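Local coordinates for protein blood group a-and b-cleaving endo-beta-galactosidase (Streptococcus pneumoniae, PDB 2YGL) that probably cleaves blood group A and B antigens as a family 98 endo-beta-galactosidase, with tandem CBM51 modules thought to bind carbohydrate, at residues N249-K254 with L330-G335; S267-D272 with F315-E320; Y282-K287 with T338-L343; V290-K295 with K323-I328. All coordinates share one frame; numbering follows the deposited sequence.

Interaction 1 of 4, residues N249-K254 with L330-G335; sequences NPSSIK and LKSYSG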
# COMPACT_ATOMS: atom_id res chain seq x y z
N ASN A 249 6.15 26.77 -25.51
CA ASN A 249 5.97 25.94 -26.71
C ASN A 249 6.94 24.76 -26.91
O ASN A 249 7.31 24.47 -28.05
CB ASN A 249 5.98 26.84 -27.95
CG ASN A 249 7.28 27.64 -28.08
OD1 ASN A 249 8.15 27.59 -27.20
ND2 ASN A 249 7.41 28.38 -29.17
N PRO A 250 7.33 24.05 -25.83
CA PRO A 250 6.97 24.21 -24.43
C PRO A 250 8.02 25.00 -23.65
O PRO A 250 9.07 25.34 -24.19
CB PRO A 250 6.96 22.77 -23.92
CG PRO A 250 8.07 22.12 -24.70
CD PRO A 250 8.17 22.85 -26.03
N SER A 251 7.71 25.28 -22.38
CA SER A 251 8.74 25.66 -21.43
C SER A 251 9.10 24.38 -20.68
O SER A 251 8.25 23.51 -20.51
CB SER A 251 8.24 26.74 -20.48
OG SER A 251 7.18 26.25 -19.68
N SER A 252 10.35 24.28 -20.23
CA SER A 252 10.83 23.04 -19.64
C SER A 252 11.71 23.27 -18.41
O SER A 252 12.56 24.15 -18.41
CB SER A 252 11.58 22.22 -20.68
OG SER A 252 11.98 20.96 -20.16
N ILE A 253 11.47 22.47 -17.37
CA ILE A 253 12.34 22.42 -16.21
C ILE A 253 13.03 21.06 -16.24
O ILE A 253 12.36 20.02 -16.29
CB ILE A 253 11.57 22.61 -14.87
CG1 ILE A 253 10.60 23.79 -14.96
CG2 ILE A 253 12.55 22.80 -13.71
CD1 ILE A 253 9.52 23.79 -13.88
N LYS A 254 14.36 21.07 -16.21
CA LYS A 254 15.16 19.86 -16.38
C LYS A 254 15.96 19.51 -15.13
O LYS A 254 16.63 20.36 -14.55
CB LYS A 254 16.10 20.00 -17.59
CG LYS A 254 16.95 18.76 -17.87
CD LYS A 254 17.49 18.75 -19.30
CE LYS A 254 18.80 19.50 -19.43
NZ LYS A 254 19.35 19.37 -20.81
N LEU A 330 10.13 18.43 -17.17
CA LEU A 330 8.74 18.78 -16.93
C LEU A 330 8.33 19.85 -17.92
O LEU A 330 8.80 20.99 -17.85
CB LEU A 330 8.55 19.26 -15.49
CG LEU A 330 9.13 18.38 -14.37
CD1 LEU A 330 8.96 19.06 -13.03
CD2 LEU A 330 8.49 16.98 -14.35
N LYS A 331 7.45 19.49 -18.86
CA LYS A 331 7.16 20.34 -20.02
C LYS A 331 5.75 20.90 -20.00
O LYS A 331 4.77 20.16 -19.87
CB LYS A 331 7.43 19.58 -21.32
CG LYS A 331 8.84 19.04 -21.46
CD LYS A 331 9.11 18.52 -22.86
CE LYS A 331 10.54 18.03 -22.99
NZ LYS A 331 10.82 17.52 -24.36
N SER A 332 5.65 22.22 -20.14
CA SER A 332 4.38 22.94 -20.06
C SER A 332 4.06 23.63 -21.38
O SER A 332 4.84 24.45 -21.86
CB SER A 332 4.40 23.96 -18.92
OG SER A 332 4.77 23.34 -17.70
N TYR A 333 2.90 23.30 -21.94
CA TYR A 333 2.49 23.80 -23.25
C TYR A 333 1.34 24.80 -23.13
O TYR A 333 0.26 24.49 -22.63
CB TYR A 333 2.08 22.64 -24.16
CG TYR A 333 3.21 21.70 -24.51
CD1 TYR A 333 3.63 20.71 -23.62
CD2 TYR A 333 3.84 21.77 -25.76
CE1 TYR A 333 4.65 19.83 -23.94
CE2 TYR A 333 4.87 20.89 -26.10
CZ TYR A 333 5.27 19.92 -25.18
OH TYR A 333 6.28 19.05 -25.50
N SER A 334 1.60 26.01 -23.62
CA SER A 334 0.65 27.12 -23.55
C SER A 334 -0.54 26.93 -24.49
O SER A 334 -0.42 26.32 -25.56
CB SER A 334 1.38 28.43 -23.89
OG SER A 334 0.52 29.54 -23.76
N GLY A 335 -1.70 27.44 -24.07
CA GLY A 335 -2.91 27.45 -24.90
C GLY A 335 -2.83 28.50 -26.01
O GLY A 335 -3.54 28.40 -27.01
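One face of the Tyr333 phenol ring is covered by Pro250, whose CB stands 3.5 Å from the ring centroid and 10° off its normal, a CH-pi contact over the centre. Pro250 CG reaches further out, 3.6 Å from Tyr333 OH, so the pyrrolidine lies alongside the phenol and points the same way. Lys287 makes a cation-pi contact on the opposite face, and Glu289 hydrogen-bonds the hydroxyl. The peptide bond before Pro250 is cis. From there strand 251-254 runs antiparallel to strand 330-334, with axes 4.8 Å apart. Ser251 and Ser332 form a hydrogen-bonded pair (Ser251 N to Ser332 O 3.0 Å, Ser332 N to Ser251 O 2.9 Å), as do Ile253 and Leu330. Between them, the non-hydrogen-bonded pair Ser252 and Lys331 adds a CA-H...O contact, Lys331 CA to Ser251 O at 3.4 Å. Ser251, Ile253, Leu330 and Ser332 share one face of the sheet, where Ser251 OG is held by Val246 O. Four backbone bonds fix the register; Pro250, Lys287 and Glu289 would limit the tilt of the ring, and the acceptor at OH could make it richer in electrons, suiting the cation-pi contact.

Interaction 2 of 4, residues S267-D272 with F315-E320; sequences SYVGID and FLVDVE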
# COMPACT_ATOMS: atom_id res chain seq x y z
N SER A 267 2.92 15.09 -8.09
CA SER A 267 2.52 16.50 -8.08
C SER A 267 1.08 16.71 -8.52
O SER A 267 0.59 16.04 -9.43
CB SER A 267 3.44 17.33 -8.98
OG SER A 267 3.18 18.71 -8.83
N TYR A 268 0.41 17.66 -7.87
CA TYR A 268 -0.82 18.23 -8.40
C TYR A 268 -0.46 19.29 -9.44
O TYR A 268 0.53 20.00 -9.27
CB TYR A 268 -1.69 18.81 -7.29
CG TYR A 268 -2.36 17.74 -6.46
CD1 TYR A 268 -3.56 17.15 -6.88
CD2 TYR A 268 -1.78 17.28 -5.28
CE1 TYR A 268 -4.17 16.15 -6.13
CE2 TYR A 268 -2.38 16.28 -4.53
CZ TYR A 268 -3.58 15.72 -4.96
OH TYR A 268 -4.16 14.74 -4.20
N VAL A 269 -1.24 19.36 -10.51
CA VAL A 269 -0.94 20.26 -11.63
C VAL A 269 -2.19 21.03 -12.05
O VAL A 269 -3.24 20.44 -12.29
CB VAL A 269 -0.37 19.49 -12.86
CG1 VAL A 269 0.01 20.45 -13.99
CG2 VAL A 269 0.83 18.64 -12.48
N GLY A 270 -2.04 22.35 -12.16
CA GLY A 270 -3.11 23.22 -12.66
C GLY A 270 -2.67 24.66 -12.77
O GLY A 270 -1.48 24.97 -12.65
N ILE A 271 -3.63 25.55 -13.00
CA ILE A 271 -3.36 26.98 -13.13
C ILE A 271 -3.56 27.67 -11.78
O ILE A 271 -4.60 27.51 -11.14
CB ILE A 271 -4.25 27.62 -14.22
CG1 ILE A 271 -3.94 26.99 -15.58
CG2 ILE A 271 -4.06 29.13 -14.27
CD1 ILE A 271 -5.12 26.93 -16.52
N ASP A 272 -2.55 28.43 -11.35
CA ASP A 272 -2.61 29.12 -10.06
C ASP A 272 -3.78 30.09 -10.02
O ASP A 272 -4.08 30.76 -11.02
CB ASP A 272 -1.30 29.83 -9.74
CG ASP A 272 -1.19 30.22 -8.28
OD1 ASP A 272 -1.68 31.31 -7.89
OD2 ASP A 272 -0.62 29.43 -7.49
N PHE A 315 -5.19 18.37 -11.47
CA PHE A 315 -5.11 16.91 -11.56
C PHE A 315 -3.87 16.35 -10.88
O PHE A 315 -2.82 17.00 -10.84
CB PHE A 315 -5.22 16.42 -13.01
CG PHE A 315 -4.26 17.08 -13.96
CD1 PHE A 315 -4.61 18.24 -14.64
CD2 PHE A 315 -3.00 16.52 -14.20
CE1 PHE A 315 -3.73 18.85 -15.53
CE2 PHE A 315 -2.11 17.12 -15.08
CZ PHE A 315 -2.48 18.29 -15.75
N LEU A 316 -3.99 15.13 -10.34
CA LEU A 316 -2.87 14.45 -9.71
C LEU A 316 -2.02 13.73 -10.74
O LEU A 316 -2.52 12.91 -11.51
CB LEU A 316 -3.35 13.46 -8.63
CG LEU A 316 -2.30 12.63 -7.89
CD1 LEU A 316 -1.27 13.50 -7.15
CD2 LEU A 316 -2.95 11.65 -6.93
N VAL A 317 -0.73 14.07 -10.76
CA VAL A 317 0.24 13.35 -11.57
C VAL A 317 1.04 12.45 -10.63
O VAL A 317 1.72 12.94 -9.72
CB VAL A 317 1.19 14.30 -12.34
CG1 VAL A 317 2.27 13.51 -13.07
CG2 VAL A 317 0.41 15.15 -13.32
N ASP A 318 0.94 11.15 -10.86
CA ASP A 318 1.65 10.16 -10.05
C ASP A 318 2.17 9.08 -10.99
O ASP A 318 1.44 8.18 -11.39
CB ASP A 318 0.71 9.58 -8.99
CG ASP A 318 1.40 8.59 -8.06
OD1 ASP A 318 2.57 8.22 -8.31
OD2 ASP A 318 0.77 8.19 -7.06
N VAL A 319 3.45 9.19 -11.34
CA VAL A 319 4.04 8.34 -12.38
C VAL A 319 5.35 7.69 -11.92
O VAL A 319 6.17 8.32 -11.25
CB VAL A 319 4.21 9.13 -13.72
CG1 VAL A 319 5.17 10.31 -13.57
CG2 VAL A 319 4.63 8.21 -14.87
N GLU A 320 5.53 6.42 -12.29
CA GLU A 320 6.77 5.70 -12.02
C GLU A 320 7.88 6.21 -12.92
O GLU A 320 7.68 6.43 -14.11
CB GLU A 320 6.59 4.19 -12.25
CG GLU A 320 5.78 3.47 -11.18
CD GLU A 320 5.72 1.96 -11.39
OE1 GLU A 320 6.03 1.49 -12.51
OE2 GLU A 320 5.35 1.25 -10.44
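Val269 and Phe315 form an antiparallel hydrogen-bonded pair between strands 267-271 and 315-320 of a beta-sandwich module, their side chains turned inward with those of Ser267 and Val317. The two apolar groups cross obliquely: Val269 CB sits over one face of the Phe315 ring, 4.0 Å from the centroid and 26° off the normal. Phe315 CG lies between its own backbone N and carbonyl carbon (chi1 52°), which starts the ring back toward Val269, and the same ring face also receives Val269 O, placed 3.5 Å above the plane and offset toward the rim. Val269 CG1 lies 3.7 Å from Phe315 CZ, while the other branch, CG2, meets Val317 CG2 at 3.6 Å. Phe288 and Val290 of strand 285-292 in the opposing sheet touch Val269 and Val317 respectively, which places this face in the core between the sheets.

On the reverse face, Tyr268 and Leu316 form the non-hydrogen-bonded pair. Leu316 CD1 stands over the centre of the Tyr268 ring, 3.9 Å from the centroid and 12° off the normal, while Leu316 CB approaches Tyr268 CE1 to 3.8 Å. Three bridged pairs fall within the two segments, and the ladder continues through Val319 and Phe265. Within strand 267-271, Ser267 OG donates to Tyr268 O at 3.0 Å, the donor standing above the carbonyl plane.

Interaction 3 of 4, residues Y282-K287 with T338-L343; sequences YADIQK and TWADEL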
# COMPACT_ATOMS: atom_id res chain seq x y z
N TYR A 282 -11.29 28.72 -25.69
CA TYR A 282 -9.95 28.16 -25.84
C TYR A 282 -9.36 27.65 -24.53
O TYR A 282 -9.63 28.20 -23.46
CB TYR A 282 -9.01 29.19 -26.47
CG TYR A 282 -9.38 29.56 -27.89
CD1 TYR A 282 -8.88 28.83 -28.97
CD2 TYR A 282 -10.26 30.61 -28.15
CE1 TYR A 282 -9.23 29.16 -30.28
CE2 TYR A 282 -10.62 30.95 -29.46
CZ TYR A 282 -10.10 30.22 -30.51
OH TYR A 282 -10.45 30.55 -31.80
N ALA A 283 -8.55 26.60 -24.64
CA ALA A 283 -7.82 26.07 -23.49
C ALA A 283 -6.78 27.08 -23.02
O ALA A 283 -6.13 27.74 -23.83
CB ALA A 283 -7.15 24.74 -23.85
N ASP A 284 -6.64 27.21 -21.70
CA ASP A 284 -5.63 28.09 -21.13
C ASP A 284 -4.25 27.42 -21.15
O ASP A 284 -3.25 28.06 -21.47
CB ASP A 284 -6.04 28.53 -19.72
CG ASP A 284 -7.28 29.42 -19.71
OD1 ASP A 284 -7.40 30.29 -20.60
OD2 ASP A 284 -8.14 29.24 -18.83
N ILE A 285 -4.22 26.13 -20.80
CA ILE A 285 -3.03 25.29 -20.91
C ILE A 285 -3.34 24.12 -21.84
O ILE A 285 -4.34 23.43 -21.65
CB ILE A 285 -2.58 24.76 -19.51
CG1 ILE A 285 -2.10 25.91 -18.62
CG2 ILE A 285 -1.52 23.65 -19.63
CD1 ILE A 285 -0.90 26.69 -19.14
N GLN A 286 -2.49 23.90 -22.84
CA GLN A 286 -2.73 22.84 -23.81
C GLN A 286 -2.45 21.45 -23.25
O GLN A 286 -3.29 20.55 -23.38
CB GLN A 286 -1.94 23.07 -25.11
CG GLN A 286 -2.63 22.47 -26.34
CD GLN A 286 -4.00 23.08 -26.61
OE1 GLN A 286 -4.12 24.29 -26.84
NE2 GLN A 286 -5.04 22.25 -26.57
N LYS A 287 -1.28 21.27 -22.63
CA LYS A 287 -0.90 19.99 -22.02
C LYS A 287 0.33 20.11 -21.11
O LYS A 287 1.10 21.07 -21.22
CB LYS A 287 -0.64 18.92 -23.10
CG LYS A 287 0.44 19.29 -24.11
CD LYS A 287 0.80 18.14 -25.03
CE LYS A 287 1.78 18.61 -26.09
NZ LYS A 287 2.25 17.52 -26.98
N THR A 338 -4.83 32.93 -24.60
CA THR A 338 -5.24 33.60 -23.36
C THR A 338 -4.05 34.00 -22.47
O THR A 338 -2.89 33.88 -22.89
CB THR A 338 -6.23 32.72 -22.54
OG1 THR A 338 -5.60 31.49 -22.19
CG2 THR A 338 -7.50 32.42 -23.33
N TRP A 339 -4.35 34.48 -21.26
CA TRP A 339 -3.32 34.90 -20.30
C TRP A 339 -3.06 33.90 -19.18
O TRP A 339 -2.04 34.00 -18.48
CB TRP A 339 -3.69 36.23 -19.66
CG TRP A 339 -3.71 37.41 -20.58
CD1 TRP A 339 -2.77 37.74 -21.52
CD2 TRP A 339 -4.70 38.44 -20.61
NE1 TRP A 339 -3.13 38.90 -22.15
CE2 TRP A 339 -4.31 39.36 -21.62
CE3 TRP A 339 -5.88 38.67 -19.90
CZ2 TRP A 339 -5.07 40.49 -21.92
CZ3 TRP A 339 -6.63 39.80 -20.21
CH2 TRP A 339 -6.22 40.70 -21.21
N ALA A 340 -3.97 32.95 -18.98
CA ALA A 340 -3.88 32.00 -17.87
C ALA A 340 -2.87 30.88 -18.15
O ALA A 340 -3.23 29.70 -18.22
CB ALA A 340 -5.25 31.43 -17.53
N ASP A 341 -1.60 31.27 -18.30
CA ASP A 341 -0.52 30.32 -18.57
C ASP A 341 0.39 30.10 -17.35
O ASP A 341 1.48 29.54 -17.46
CB ASP A 341 0.30 30.75 -19.79
CG ASP A 341 0.75 32.21 -19.73
OD1 ASP A 341 0.77 32.80 -18.64
OD2 ASP A 341 1.08 32.76 -20.80
N GLU A 342 -0.10 30.53 -16.18
CA GLU A 342 0.64 30.42 -14.92
C GLU A 342 0.48 29.03 -14.33
O GLU A 342 -0.23 28.84 -13.33
CB GLU A 342 0.16 31.48 -13.93
CG GLU A 342 0.42 32.93 -14.34
CD GLU A 342 1.77 33.46 -13.86
OE1 GLU A 342 2.16 33.15 -12.71
OE2 GLU A 342 2.43 34.19 -14.62
N LEU A 343 1.14 28.05 -14.94
CA LEU A 343 1.07 26.66 -14.49
C LEU A 343 1.89 26.47 -13.22
O LEU A 343 3.04 26.90 -13.14
CB LEU A 343 1.53 25.71 -15.60
CG LEU A 343 1.30 24.20 -15.45
CD1 LEU A 343 1.15 23.51 -16.80
CD2 LEU A 343 2.42 23.53 -14.65
O HOH W 1 -4.94 30.15 -24.38
O HOH W 2 -3.14 30.51 -22.18
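Asp284 belongs to a classic beta bulge, in which it and Ile285 both face Ile308 at the start of strand 285-292, and its carboxylate reaches Thr338 in the loop leading to strand 343-352. Thr338 OG1 donates to Asp284 OD1 at 2.7 Å, meeting that oxygen on its anti side, 15° out of the carboxylate plane. A chi1 of 60° sets OG1 between the backbone N and carbonyl carbon of Thr338, where it reaches Asp284 OD1. Two waters donate to the same OG1, one also donating to Ala283 O (2.7 Å) and the other to Asp284 O (2.6 Å), so three bonds grip the threonine oxygen and each water bridges it to a backbone carbonyl. Tyr310 N binds Asp284 OD2, fixing the carboxylate from its other oxygen.

Beyond the polar end, contact is by packing. Ala340, the centre of an inverse gamma turn, places its CB 3.6 Å from Asp284 CG and its carbonyl O 3.4 Å from Asp284 CB. Ile285 CD1 comes to 3.7 Å from Asp341 CA, and Ile285 CG2 meets Leu343 CD1 at 3.9 Å, the two side chains crossing at about a right angle.

By alignment of the two modules, Asp284, His337 and Asp341 appear to correspond to Val102, His155 and Asp159 of the calcium site in the first module. Around the contact, strand 262-271 supplies Ile271 against Asp284 and Ile285 and Val269 against Leu343, while Tyr333 of strand 327-334 pairs with Gln286 and Lys287 across a second classic bulge.

Interaction 4 of 4, residues V290-K295 with K323-I328; sequences VVADGK and KDTQTI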
# COMPACT_ATOMS: atom_id res chain seq x y z
N VAL A 290 5.54 14.82 -18.42
CA VAL A 290 6.72 14.37 -17.69
C VAL A 290 7.53 13.50 -18.64
O VAL A 290 7.02 12.52 -19.20
CB VAL A 290 6.35 13.59 -16.40
CG1 VAL A 290 7.62 13.19 -15.64
CG2 VAL A 290 5.44 14.42 -15.51
N VAL A 291 8.79 13.87 -18.85
CA VAL A 291 9.63 13.25 -19.86
C VAL A 291 10.89 12.65 -19.22
O VAL A 291 11.67 13.37 -18.59
CB VAL A 291 10.02 14.26 -20.97
CG1 VAL A 291 10.68 13.55 -22.14
CG2 VAL A 291 8.78 15.03 -21.46
N ALA A 292 11.06 11.34 -19.37
CA ALA A 292 12.24 10.64 -18.86
C ALA A 292 13.16 10.25 -20.01
O ALA A 292 12.79 9.46 -20.87
CB ALA A 292 11.82 9.41 -18.06
N ASP A 293 14.37 10.81 -20.00
CA ASP A 293 15.38 10.61 -21.05
C ASP A 293 14.81 10.76 -22.47
O ASP A 293 15.05 9.91 -23.33
CB ASP A 293 16.08 9.25 -20.88
CG ASP A 293 16.86 9.15 -19.58
OD1 ASP A 293 17.46 10.16 -19.15
OD2 ASP A 293 16.87 8.06 -18.97
N GLY A 294 14.06 11.83 -22.69
CA GLY A 294 13.50 12.13 -24.01
C GLY A 294 12.21 11.41 -24.32
O GLY A 294 11.60 11.65 -25.36
N LYS A 295 11.77 10.53 -23.41
CA LYS A 295 10.55 9.75 -23.61
C LYS A 295 9.43 10.22 -22.68
O LYS A 295 9.59 10.27 -21.46
CB LYS A 295 10.84 8.26 -23.40
CG LYS A 295 9.76 7.33 -23.92
CD LYS A 295 10.13 5.86 -23.68
CE LYS A 295 9.11 4.91 -24.28
NZ LYS A 295 7.81 4.91 -23.54
N LYS A 323 13.75 2.67 -14.06
CA LYS A 323 15.08 2.39 -13.52
C LYS A 323 16.17 2.95 -14.45
O LYS A 323 16.03 2.90 -15.67
CB LYS A 323 15.26 0.87 -13.34
CG LYS A 323 16.57 0.43 -12.70
CD LYS A 323 16.63 -1.09 -12.59
CE LYS A 323 18.05 -1.59 -12.33
NZ LYS A 323 18.91 -1.52 -13.54
N ASP A 324 17.21 3.51 -13.84
CA ASP A 324 18.38 4.07 -14.54
C ASP A 324 18.13 5.35 -15.35
O ASP A 324 18.88 5.66 -16.28
CB ASP A 324 19.08 3.00 -15.41
CG ASP A 324 19.61 1.83 -14.59
OD1 ASP A 324 20.05 2.04 -13.44
OD2 ASP A 324 19.60 0.70 -15.12
N THR A 325 17.09 6.11 -14.99
CA THR A 325 16.78 7.38 -15.65
C THR A 325 17.87 8.42 -15.35
O THR A 325 18.27 8.59 -14.20
CB THR A 325 15.38 7.92 -15.25
OG1 THR A 325 14.36 7.02 -15.71
CG2 THR A 325 15.12 9.30 -15.85
N GLN A 326 18.33 9.09 -16.40
CA GLN A 326 19.39 10.09 -16.28
C GLN A 326 18.83 11.51 -16.16
O GLN A 326 19.35 12.33 -15.39
CB GLN A 326 20.34 10.03 -17.49
CG GLN A 326 21.00 8.66 -17.71
CD GLN A 326 21.77 8.18 -16.50
OE1 GLN A 326 21.33 7.28 -15.78
NE2 GLN A 326 22.93 8.78 -16.25
N THR A 327 17.77 11.77 -16.91
CA THR A 327 17.21 13.11 -17.05
C THR A 327 15.68 13.07 -16.94
O THR A 327 15.02 12.24 -17.55
CB THR A 327 17.62 13.73 -18.41
OG1 THR A 327 19.05 13.78 -18.50
CG2 THR A 327 17.06 15.13 -18.58
N ILE A 328 15.14 13.98 -16.12
CA ILE A 328 13.70 14.19 -16.06
C ILE A 328 13.38 15.62 -16.48
O ILE A 328 13.97 16.57 -15.95
CB ILE A 328 13.11 13.86 -14.66
CG1 ILE A 328 13.21 12.36 -14.37
CG2 ILE A 328 11.64 14.33 -14.56
CD1 ILE A 328 12.93 11.96 -12.93
O HOH W 3 14.65 6.55 -18.45
O HOH W 4 19.28 11.60 -20.57
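Asp293 is the principal acceptor here, its carboxylate directed at the backbone N-H groups of Gln326 and Thr327. Gln326 N bonds both oxygens on their syn lone pairs: the bond to Asp293 OD2 (3.1 Å) is nearly straight at 164°, that to OD1 is clearly bent. Thr327 N gives a second donor to Asp293 OD1 at 2.8 Å, likewise on the syn side but 28° out of the carboxylate plane. In return Asp293 N donates to Thr327 O at 2.9 Å, so backbone and side chain of one residue clasp the start of strand 327-334. With CG anti to the carbonyl carbon (chi1 -63°), the carboxyl group is set beside the backbone N that makes this last bond.

Water-mediated bonds extend the set. One water donates to Asp293 OD2 and to Thr325 OG1, a hydroxyl that is also bound to Pro322 O; another donates to Asp293 OD1 (2.7 Å) and is bonded to Thr327 OG1.

Weaker contacts continue into the sheet. Ala292 and Ile328 are a non-hydrogen-bonded antiparallel pair, joined by the CA-H...O approach of Ile328 CA to Val291 O at 3.3 Å. Apolar packing is light: Ala292 CB lies 4.0 Å from Thr325 CG2, and Val290 CG1 lies 4.3 Å from Ile328 CG2.

Asp293 and Gly294, both with positive phi, are the central residues of a type I' turn from Ala292 to Lys295, closed by reciprocal backbone bonds between those two ends: the two-residue beta hairpin joining strands 285-292 and 295-299.

In the fold
Interactions 1 and 4 lie on one sheet, where strand 327-334 runs between 251-256 and 285-292; interaction 3 joins strand 285-292 to the loop before strand 343-352 of the other sheet. Interaction 2 belongs to that second sheet, its centre 14 Å from that of interaction 1. Interactions 1 and 3 are closest, 11 Å between centres, and are probably bonded through Tyr333 O and Gln286 N (2.8 Å). Interactions 3 and 4 mark distant parts of strand 285-292, centres 25 Å apart. Across the sandwich, Ile271 CD1 packs on Asp284 CB at 3.7 Å, joining interactions 2 and 3. All four fall in the second module; the observed calcium site (Val102, Ala152, His155, Asp159) is in the first.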